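Local coordinates for protein terminal oxygenase component of carbazole 1,9a-dioxygenase (Sphingomonas, PDB 3GKQ) that probably activates dioxygen at a non-haem iron and inserts both oxygen atoms into carbazole, using electrons passed through its Rieske [2Fe-2S] cluster, at residues D151-F156 / P268-V273; L161-Q166 / L298-R303; H167-A172 / V288-G293. All coordinates share one frame; numbering follows the deposited sequence.

Interaction 1: residues D151-F156 / P268-V273; sequences DVPPGF and PGVLKV
The side chain of K272 is fully extended, CG anti to the backbone N (chi1 178°) and every later torsion also anti, so that the ammonium group reaches the turn at the end of the loop lying over its strand. In V270 chi1 of 51° puts CG1 in the crowded position between N and the carbonyl carbon and CG2 anti to N, turning both methyls to that loop. The ring of P153 meets them tip to tip. Its CG comes within 3.4 Å of V270 CG2, closer than usual van der Waals contact, and CB rests 3.9 Å from K272 CB, so one proline ring covers two alternate residues of the strand. The lysine passes P153, and its NZ donates to P154 O at 2.8 Å, arriving 34° out of the carbonyl plane. That carbonyl belongs to the type II turn P153-F156, closed by F156 N on P153 O at 3.2 Å. A CB on G155 would be jammed against this P154 O. Upstream, D151 crosses P268 at about a right angle, its CB 3.8 Å from P268 CD, while the carboxylate is engaged by H146, H31 and the backbone N of W32. P268 follows a cis peptide bond, and G269 and V270 face W266. L271 points away from the loop, its side chain about 7 Å from the Fe(II) ion that H186, H190 and D334 bind. The arrangement is a loop ending in a type II turn, laid along a strand that starts in a classic beta bulge, with the mononuclear iron site of a Rieske oxygenase on the strand's other side.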
loop_
_atom_site.group_PDB
_atom_site.type_symbol
_atom_site.label_atom_id
_atom_site.label_comp_id
_atom_site.label_asym_id
_atom_site.label_seq_id
_atom_site.Cartn_x
_atom_site.Cartn_y
_atom_site.Cartn_z
ATOM N N ASP A 151 16.147 30.172 15.039
ATOM C CA ASP A 151 15.264 29.295 14.269
ATOM C C ASP A 151 13.773 29.611 14.323
ATOM O O ASP A 151 12.951 28.769 13.961
ATOM C CB ASP A 151 15.470 27.830 14.682
ATOM C CG ASP A 151 16.756 27.237 14.131
ATOM O OD1 ASP A 151 17.243 27.727 13.092
ATOM O OD2 ASP A 151 17.271 26.270 14.729
ATOM N N VAL A 152 13.416 30.808 14.785
ATOM C CA VAL A 152 12.013 31.213 14.837
ATOM C C VAL A 152 11.914 32.625 14.257
ATOM O O VAL A 152 12.899 33.360 14.238
ATOM C CB VAL A 152 11.454 31.191 16.283
ATOM C CG1 VAL A 152 11.632 29.802 16.883
ATOM C CG2 VAL A 152 12.149 32.243 17.141
ATOM N N PRO A 153 10.728 33.020 13.769
ATOM C CA PRO A 153 10.583 34.362 13.195
ATOM C C PRO A 153 10.901 35.490 14.180
ATOM O O PRO A 153 10.793 35.319 15.394
ATOM C CB PRO A 153 9.120 34.398 12.754
ATOM C CG PRO A 153 8.787 32.949 12.516
ATOM C CD PRO A 153 9.460 32.278 13.685
ATOM N N PRO A 154 11.313 36.655 13.661
ATOM C CA PRO A 154 11.632 37.798 14.518
ATOM C C PRO A 154 10.425 38.158 15.381
ATOM O O PRO A 154 9.296 38.213 14.887
ATOM C CB PRO A 154 11.957 38.899 13.514
ATOM C CG PRO A 154 12.576 38.139 12.379
ATOM C CD PRO A 154 11.644 36.946 12.255
ATOM N N GLY A 155 10.666 38.370 16.672
ATOM C CA GLY A 155 9.597 38.751 17.580
ATOM C C GLY A 155 8.755 37.640 18.178
ATOM O O GLY A 155 7.923 37.897 19.052
ATOM N N PHE A 156 8.949 36.405 17.726
ATOM C CA PHE A 156 8.158 35.309 18.267
ATOM C C PHE A 156 8.418 35.097 19.756
ATOM O O PHE A 156 7.515 34.720 20.503
ATOM C CB PHE A 156 8.446 34.002 17.527
ATOM C CG PHE A 156 7.613 32.851 18.008
ATOM C CD1 PHE A 156 6.246 32.810 17.742
ATOM C CD2 PHE A 156 8.181 31.829 18.761
ATOM C CE1 PHE A 156 5.460 31.772 18.220
ATOM C CE2 PHE A 156 7.401 30.786 19.244
ATOM C CZ PHE A 156 6.039 30.756 18.975
ATOM N N PRO A 268 14.240 27.121 9.981
ATOM C CA PRO A 268 14.254 25.955 9.087
ATOM C C PRO A 268 13.037 25.811 8.168
ATOM O O PRO A 268 12.951 24.856 7.393
ATOM C CB PRO A 268 14.374 24.793 10.064
ATOM C CG PRO A 268 13.508 25.256 11.204
ATOM C CD PRO A 268 13.920 26.715 11.365
ATOM N N GLY A 269 12.100 26.750 8.261
ATOM C CA GLY A 269 10.910 26.702 7.427
ATOM C C GLY A 269 9.681 27.129 8.209
ATOM O O GLY A 269 8.758 26.338 8.421
ATOM N N VAL A 270 9.672 28.384 8.649
ATOM C CA VAL A 270 8.558 28.909 9.432
ATOM C C VAL A 270 8.080 30.247 8.875
ATOM O O VAL A 270 8.880 31.135 8.574
ATOM C CB VAL A 270 8.961 29.056 10.920
ATOM C CG1 VAL A 270 10.258 29.819 11.029
ATOM C CG2 VAL A 270 7.865 29.753 11.699
ATOM N N LEU A 271 6.765 30.373 8.737
ATOM C CA LEU A 271 6.154 31.574 8.186
ATOM C C LEU A 271 5.677 32.571 9.237
ATOM O O LEU A 271 5.302 32.194 10.351
ATOM C CB LEU A 271 4.964 31.182 7.313
ATOM C CG LEU A 271 4.253 32.277 6.510
ATOM C CD1 LEU A 271 5.058 32.599 5.261
ATOM C CD2 LEU A 271 2.861 31.793 6.120
ATOM N N LYS A 272 5.709 33.848 8.866
ATOM C CA LYS A 272 5.234 34.924 9.728
ATOM C C LYS A 272 4.386 35.868 8.883
ATOM O O LYS A 272 4.887 36.487 7.941
ATOM C CB LYS A 272 6.393 35.710 10.349
ATOM C CG LYS A 272 5.912 36.878 11.222
ATOM C CD LYS A 272 7.063 37.672 11.814
ATOM C CE LYS A 272 6.556 38.881 12.597
ATOM N NZ LYS A 272 7.684 39.689 13.147
ATOM N N VAL A 273 3.100 35.953 9.208
ATOM C CA VAL A 273 2.177 36.832 8.492
ATOM C C VAL A 273 1.761 37.916 9.482
ATOM O O VAL A 273 1.142 37.633 10.512
ATOM C CB VAL A 273 0.943 36.058 8.005
ATOM C CG1 VAL A 273 0.051 36.963 7.179
ATOM C CG2 VAL A 273 1.385 34.853 7.175
#

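Interaction 2: residues L161-Q166 / L298-R303; sequences LAVHGQ and LQMLGR
Two antiparallel strands pair here at one margin of the seven-stranded sheet of the catalytic domain, 161-170 being outermost within the chain and 294-304 its neighbour. Their axes approach to 4.5 Å, and the N-to-C directions differ by 156°. Three hydrogen-bonded pairs, A162 with R303, H164 with L301 and Q166 with Q299, each supply two backbone bonds; the straightest, such as L301 N to H164 O at 2.8 Å, lie nearly along the C=O axis. The last pair adds a bond between its side chains, which lie side by side and point the same way. Q166 NE2 donates to Q299 OE1 over 2.9 Å, almost linearly, with the acceptor in the amide plane of Q166 but the donor above that of Q299; the two planes are turned 41° apart. Q166 NE2 also meets N328 OD1, and Q299 OE1 accepts from R168. Removing the amide, as an alanine here does, would probably loosen the hold on the Q299 carboxamide and cost N328 a partner. On the opposite face M300, bent at chi2 (-54°) and the following torsion, folds back over G165, SD 3.8 Å from its CA, and brings CE to 3.5 Å from V163 CG1. A CB on G165 would clash with this sulphur, at 2.3 Å, and with Q299 O. Helix 308-328 packs across the face that carries H164, Q166 and L301, with F314 and F318 against the histidine ring and E317 bridged to R303; L135 of strand 135-140 meets M300 on the other face, and strand 282-289 continues the sheet beyond 294-304.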
loop_
_atom_site.group_PDB
_atom_site.type_symbol
_atom_site.label_atom_id
_atom_site.label_comp_id
_atom_site.label_asym_id
_atom_site.label_seq_id
_atom_site.Cartn_x
_atom_site.Cartn_y
_atom_site.Cartn_z
ATOM N N LEU A 161 4.603 38.887 24.194
ATOM C CA LEU A 161 3.802 38.238 23.164
ATOM C C LEU A 161 3.069 37.010 23.702
ATOM O O LEU A 161 3.691 36.000 24.038
ATOM C CB LEU A 161 4.703 37.835 21.988
ATOM C CG LEU A 161 4.174 37.782 20.544
ATOM C CD1 LEU A 161 4.396 36.389 19.985
ATOM C CD2 LEU A 161 2.708 38.170 20.472
ATOM N N ALA A 162 1.748 37.104 23.796
ATOM C CA ALA A 162 0.937 35.985 24.265
ATOM C C ALA A 162 0.720 35.102 23.041
ATOM O O ALA A 162 0.330 35.599 21.985
ATOM C CB ALA A 162 -0.395 36.481 24.797
ATOM N N VAL A 163 0.967 33.803 23.184
ATOM C CA VAL A 163 0.833 32.880 22.065
ATOM C C VAL A 163 -0.028 31.653 22.338
ATOM O O VAL A 163 0.040 31.057 23.412
ATOM C CB VAL A 163 2.230 32.399 21.598
ATOM C CG1 VAL A 163 2.095 31.403 20.452
ATOM C CG2 VAL A 163 3.067 33.587 21.167
ATOM N N HIS A 164 -0.837 31.292 21.345
ATOM C CA HIS A 164 -1.708 30.121 21.408
ATOM C C HIS A 164 -1.718 29.511 20.011
ATOM O O HIS A 164 -1.468 30.209 19.029
ATOM C CB HIS A 164 -3.132 30.520 21.805
ATOM C CG HIS A 164 -3.229 31.115 23.173
ATOM N ND1 HIS A 164 -2.933 30.401 24.315
ATOM C CD2 HIS A 164 -3.554 32.363 23.581
ATOM C CE1 HIS A 164 -3.072 31.186 25.368
ATOM N NE2 HIS A 164 -3.447 32.381 24.952
ATOM N N GLY A 165 -2.000 28.219 19.915
ATOM C CA GLY A 165 -2.016 27.592 18.608
ATOM C C GLY A 165 -2.567 26.185 18.581
ATOM O O GLY A 165 -3.059 25.675 19.587
ATOM N N GLN A 166 -2.487 25.565 17.408
ATOM C CA GLN A 166 -2.961 24.204 17.200
ATOM C C GLN A 166 -2.134 23.577 16.082
ATOM O O GLN A 166 -1.480 24.283 15.310
ATOM C CB GLN A 166 -4.441 24.199 16.795
ATOM C CG GLN A 166 -4.745 24.986 15.517
ATOM C CD GLN A 166 -6.169 24.770 15.008
ATOM O OE1 GLN A 166 -7.084 24.499 15.784
ATOM N NE2 GLN A 166 -6.360 24.909 13.700
ATOM N N LEU A 298 1.734 23.461 12.167
ATOM C CA LEU A 298 1.556 24.152 13.444
ATOM C C LEU A 298 1.149 25.603 13.183
ATOM O O LEU A 298 1.881 26.345 12.530
ATOM C CB LEU A 298 2.876 24.133 14.217
ATOM C CG LEU A 298 2.943 23.935 15.737
ATOM C CD1 LEU A 298 4.075 24.803 16.271
ATOM C CD2 LEU A 298 1.639 24.302 16.417
ATOM N N GLN A 299 -0.009 26.001 13.701
ATOM C CA GLN A 299 -0.517 27.361 13.518
ATOM C C GLN A 299 -0.535 28.106 14.844
ATOM O O GLN A 299 -1.284 27.736 15.743
ATOM C CB GLN A 299 -1.943 27.323 12.978
ATOM C CG GLN A 299 -2.100 26.685 11.624
ATOM C CD GLN A 299 -3.547 26.389 11.306
ATOM O OE1 GLN A 299 -4.144 25.468 11.869
ATOM N NE2 GLN A 299 -4.129 27.179 10.407
ATOM N N MET A 300 0.277 29.152 14.961
ATOM C CA MET A 300 0.328 29.931 16.193
ATOM C C MET A 300 -0.161 31.355 15.955
ATOM O O MET A 300 0.148 31.967 14.929
ATOM C CB MET A 300 1.759 30.004 16.744
ATOM C CG MET A 300 2.505 28.674 16.825
ATOM S SD MET A 300 1.639 27.405 17.738
ATOM C CE MET A 300 1.786 28.037 19.422
ATOM N N LEU A 301 -0.934 31.875 16.902
ATOM C CA LEU A 301 -1.428 33.245 16.825
ATOM C C LEU A 301 -0.867 33.989 18.027
ATOM O O LEU A 301 -0.954 33.515 19.163
ATOM C CB LEU A 301 -2.959 33.291 16.850
ATOM C CG LEU A 301 -3.689 32.790 15.600
ATOM C CD1 LEU A 301 -5.169 33.086 15.735
ATOM C CD2 LEU A 301 -3.131 33.470 14.352
ATOM N N GLY A 302 -0.272 35.145 17.775
ATOM C CA GLY A 302 0.294 35.912 18.864
ATOM C C GLY A 302 -0.303 37.299 18.974
ATOM O O GLY A 302 -0.728 37.887 17.977
ATOM N N ARG A 303 -0.344 37.814 20.198
ATOM C CA ARG A 303 -0.864 39.151 20.457
ATOM C C ARG A 303 -0.076 39.793 21.582
ATOM O O ARG A 303 0.109 39.195 22.644
ATOM C CB ARG A 303 -2.344 39.111 20.846
ATOM C CG ARG A 303 -2.865 40.461 21.350
ATOM C CD ARG A 303 -4.339 40.410 21.719
ATOM N NE ARG A 303 -5.191 40.382 20.535
ATOM C CZ ARG A 303 -6.497 40.137 20.558
ATOM N NH1 ARG A 303 -7.113 39.895 21.711
ATOM N NH2 ARG A 303 -7.191 40.134 19.425
#

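Interaction 3: residues H167-A172 / V288-G293; sequences HRVVDA and VPIDEG
A backbone N and a carbonyl oxygen approach as closely as bonded partners do, A172 N to G293 O at 2.9 Å, yet the N-H is badly aimed and they do not bond. The reason lies in the turn just before. D171 is the centre of an inverse gamma turn, in which A172 N is directed back to V170 O, forming a weak bond of 2.8 Å. G293 O therefore lies over the face of the D171-A172 peptide, 3.3 Å from D171 C, and the contact at this end is one of main chains, with the methyl of A172 pointing away and touching E342 of helix 332-346. G293 is itself held by an Asx turn: its N donates to D291 OD1 over 2.8 Å, from 35° above the carboxylate plane. The same oxygen also bonds H294 ND1, so one aspartate fixes both the turn and the imidazole that follows it. Both turns stand where strands of the catalytic domain's antiparallel sheet break off, 167-170 running into the loop before helix 174-181, while strand 282-289 turns a corner at I290 before strand 294-304 begins. D171 and H294 are ligands of a second Fe(II) site, distinct from the mononuclear centre of H186, H190 and D334; the D171 side chain is about 3 Å from a bound Fe(II) ion. Farther up the strand the only side-chain touch is apolar. I290 sends its CG1 branch out beside the backbone N (chi1 -70°), extends it (chi2 175°) and sets CD1 against V169 CG1 at 3.9 Å, the two side chains crossing at about a right angle. V169 is exposed, whereas V170, the next residue, is buried against H295, I335 and R338.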
loop_
_atom_site.group_PDB
_atom_site.type_symbol
_atom_site.label_atom_id
_atom_site.label_comp_id
_atom_site.label_asym_id
_atom_site.label_seq_id
_atom_site.Cartn_x
_atom_site.Cartn_y
_atom_site.Cartn_z
ATOM N N HIS A 167 -2.158 22.253 15.996
ATOM C CA HIS A 167 -1.425 21.565 14.944
ATOM C C HIS A 167 -2.232 20.404 14.382
ATOM O O HIS A 167 -3.162 19.912 15.022
ATOM C CB HIS A 167 -0.056 21.086 15.453
ATOM C CG HIS A 167 -0.118 20.225 16.676
ATOM N ND1 HIS A 167 -0.603 18.933 16.661
ATOM C CD2 HIS A 167 0.274 20.464 17.952
ATOM C CE1 HIS A 167 -0.505 18.414 17.873
ATOM N NE2 HIS A 167 0.024 19.322 18.674
ATOM N N ARG A 168 -1.882 19.992 13.167
ATOM C CA ARG A 168 -2.556 18.888 12.496
ATOM C C ARG A 168 -1.544 18.250 11.556
ATOM O O ARG A 168 -0.612 18.914 11.097
ATOM C CB ARG A 168 -3.749 19.398 11.675
ATOM C CG ARG A 168 -3.354 20.060 10.355
ATOM C CD ARG A 168 -4.552 20.664 9.613
ATOM N NE ARG A 168 -4.890 22.002 10.100
ATOM C CZ ARG A 168 -5.860 22.766 9.601
ATOM N NH1 ARG A 168 -6.607 22.330 8.590
ATOM N NH2 ARG A 168 -6.077 23.976 10.105
ATOM N N VAL A 169 -1.715 16.967 11.272
ATOM C CA VAL A 169 -0.805 16.299 10.362
ATOM C C VAL A 169 -1.370 16.489 8.962
ATOM O O VAL A 169 -2.567 16.317 8.741
ATOM C CB VAL A 169 -0.684 14.798 10.687
ATOM C CG1 VAL A 169 -0.152 14.616 12.104
ATOM C CG2 VAL A 169 -2.033 14.135 10.556
ATOM N N VAL A 170 -0.515 16.878 8.025
ATOM C CA VAL A 170 -0.940 17.088 6.648
ATOM C C VAL A 170 -0.301 16.027 5.750
ATOM O O VAL A 170 0.890 15.729 5.885
ATOM C CB VAL A 170 -0.538 18.495 6.163
ATOM C CG1 VAL A 170 -0.903 18.673 4.690
ATOM C CG2 VAL A 170 -1.237 19.548 7.015
ATOM N N ASP A 171 -1.093 15.466 4.838
ATOM C CA ASP A 171 -0.604 14.434 3.929
ATOM C C ASP A 171 0.201 14.984 2.761
ATOM O O ASP A 171 -0.166 14.808 1.601
ATOM C CB ASP A 171 -1.764 13.597 3.384
ATOM C CG ASP A 171 -2.525 12.875 4.474
ATOM O OD1 ASP A 171 -1.880 12.270 5.359
ATOM O OD2 ASP A 171 -3.772 12.904 4.441
ATOM N N ALA A 172 1.300 15.656 3.066
ATOM C CA ALA A 172 2.158 16.197 2.027
ATOM C C ALA A 172 3.528 16.467 2.616
ATOM O O ALA A 172 3.680 16.592 3.835
ATOM C CB ALA A 172 1.568 17.494 1.465
ATOM N N VAL A 288 6.628 21.191 10.047
ATOM C CA VAL A 288 7.621 20.252 10.534
ATOM C C VAL A 288 7.555 18.894 9.868
ATOM O O VAL A 288 6.542 18.195 9.941
ATOM C CB VAL A 288 7.495 20.070 12.063
ATOM C CG1 VAL A 288 8.669 19.260 12.589
ATOM C CG2 VAL A 288 7.432 21.438 12.741
ATOM N N PRO A 289 8.650 18.495 9.212
ATOM C CA PRO A 289 8.688 17.197 8.536
ATOM C C PRO A 289 8.428 16.072 9.535
ATOM O O PRO A 289 8.993 16.077 10.621
ATOM C CB PRO A 289 10.119 17.120 7.991
ATOM C CG PRO A 289 10.574 18.548 7.921
ATOM C CD PRO A 289 9.960 19.164 9.153
ATOM N N ILE A 290 7.561 15.130 9.176
ATOM C CA ILE A 290 7.294 13.973 10.024
ATOM C C ILE A 290 8.065 12.848 9.328
ATOM O O ILE A 290 8.907 12.185 9.933
ATOM C CB ILE A 290 5.796 13.642 10.090
ATOM C CG1 ILE A 290 5.061 14.737 10.880
ATOM C CG2 ILE A 290 5.600 12.279 10.760
ATOM C CD1 ILE A 290 3.540 14.584 10.902
ATOM N N ASP A 291 7.760 12.640 8.051
ATOM C CA ASP A 291 8.478 11.679 7.226
ATOM C C ASP A 291 8.379 12.278 5.831
ATOM O O ASP A 291 7.924 13.414 5.686
ATOM C CB ASP A 291 7.891 10.257 7.296
ATOM C CG ASP A 291 6.450 10.186 6.859
ATOM O OD1 ASP A 291 6.019 11.040 6.055
ATOM O OD2 ASP A 291 5.749 9.255 7.308
ATOM N N GLU A 292 8.791 11.550 4.806
ATOM C CA GLU A 292 8.770 12.110 3.460
ATOM C C GLU A 292 7.410 12.552 2.921
ATOM O O GLU A 292 7.343 13.458 2.099
ATOM C CB GLU A 292 9.414 11.133 2.466
ATOM C CG GLU A 292 10.921 10.960 2.667
ATOM C CD GLU A 292 11.291 9.877 3.678
ATOM O OE1 GLU A 292 10.452 9.509 4.535
ATOM O OE2 GLU A 292 12.446 9.398 3.616
ATOM N N GLY A 293 6.333 11.926 3.383
ATOM C CA GLY A 293 5.021 12.283 2.870
ATOM C C GLY A 293 4.089 13.037 3.797
ATOM O O GLY A 293 2.938 13.286 3.434
#

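How the interactions relate
From the N terminus the chain lays down 151-156, 161-166 and 167-172 in turn, and only after helix 174-181, the iron ligands H186 and H190 and several strands does it return with their partners. Residues 268-273 close interaction 1, 288-293 interaction 3 and 298-303 interaction 2. Interaction 3 therefore falls within the span of interaction 2, while interaction 1 crosses both. Interactions 2 and 3 share strand 161-170 and meet where L298 packs on H167. Interaction 1 meets interaction 2 where L161 packs on the backbone of G155 and F156, and the F156 ring on V163. Together they tie strand 161-170 and the loop preceding it to later strands of one antiparallel sheet.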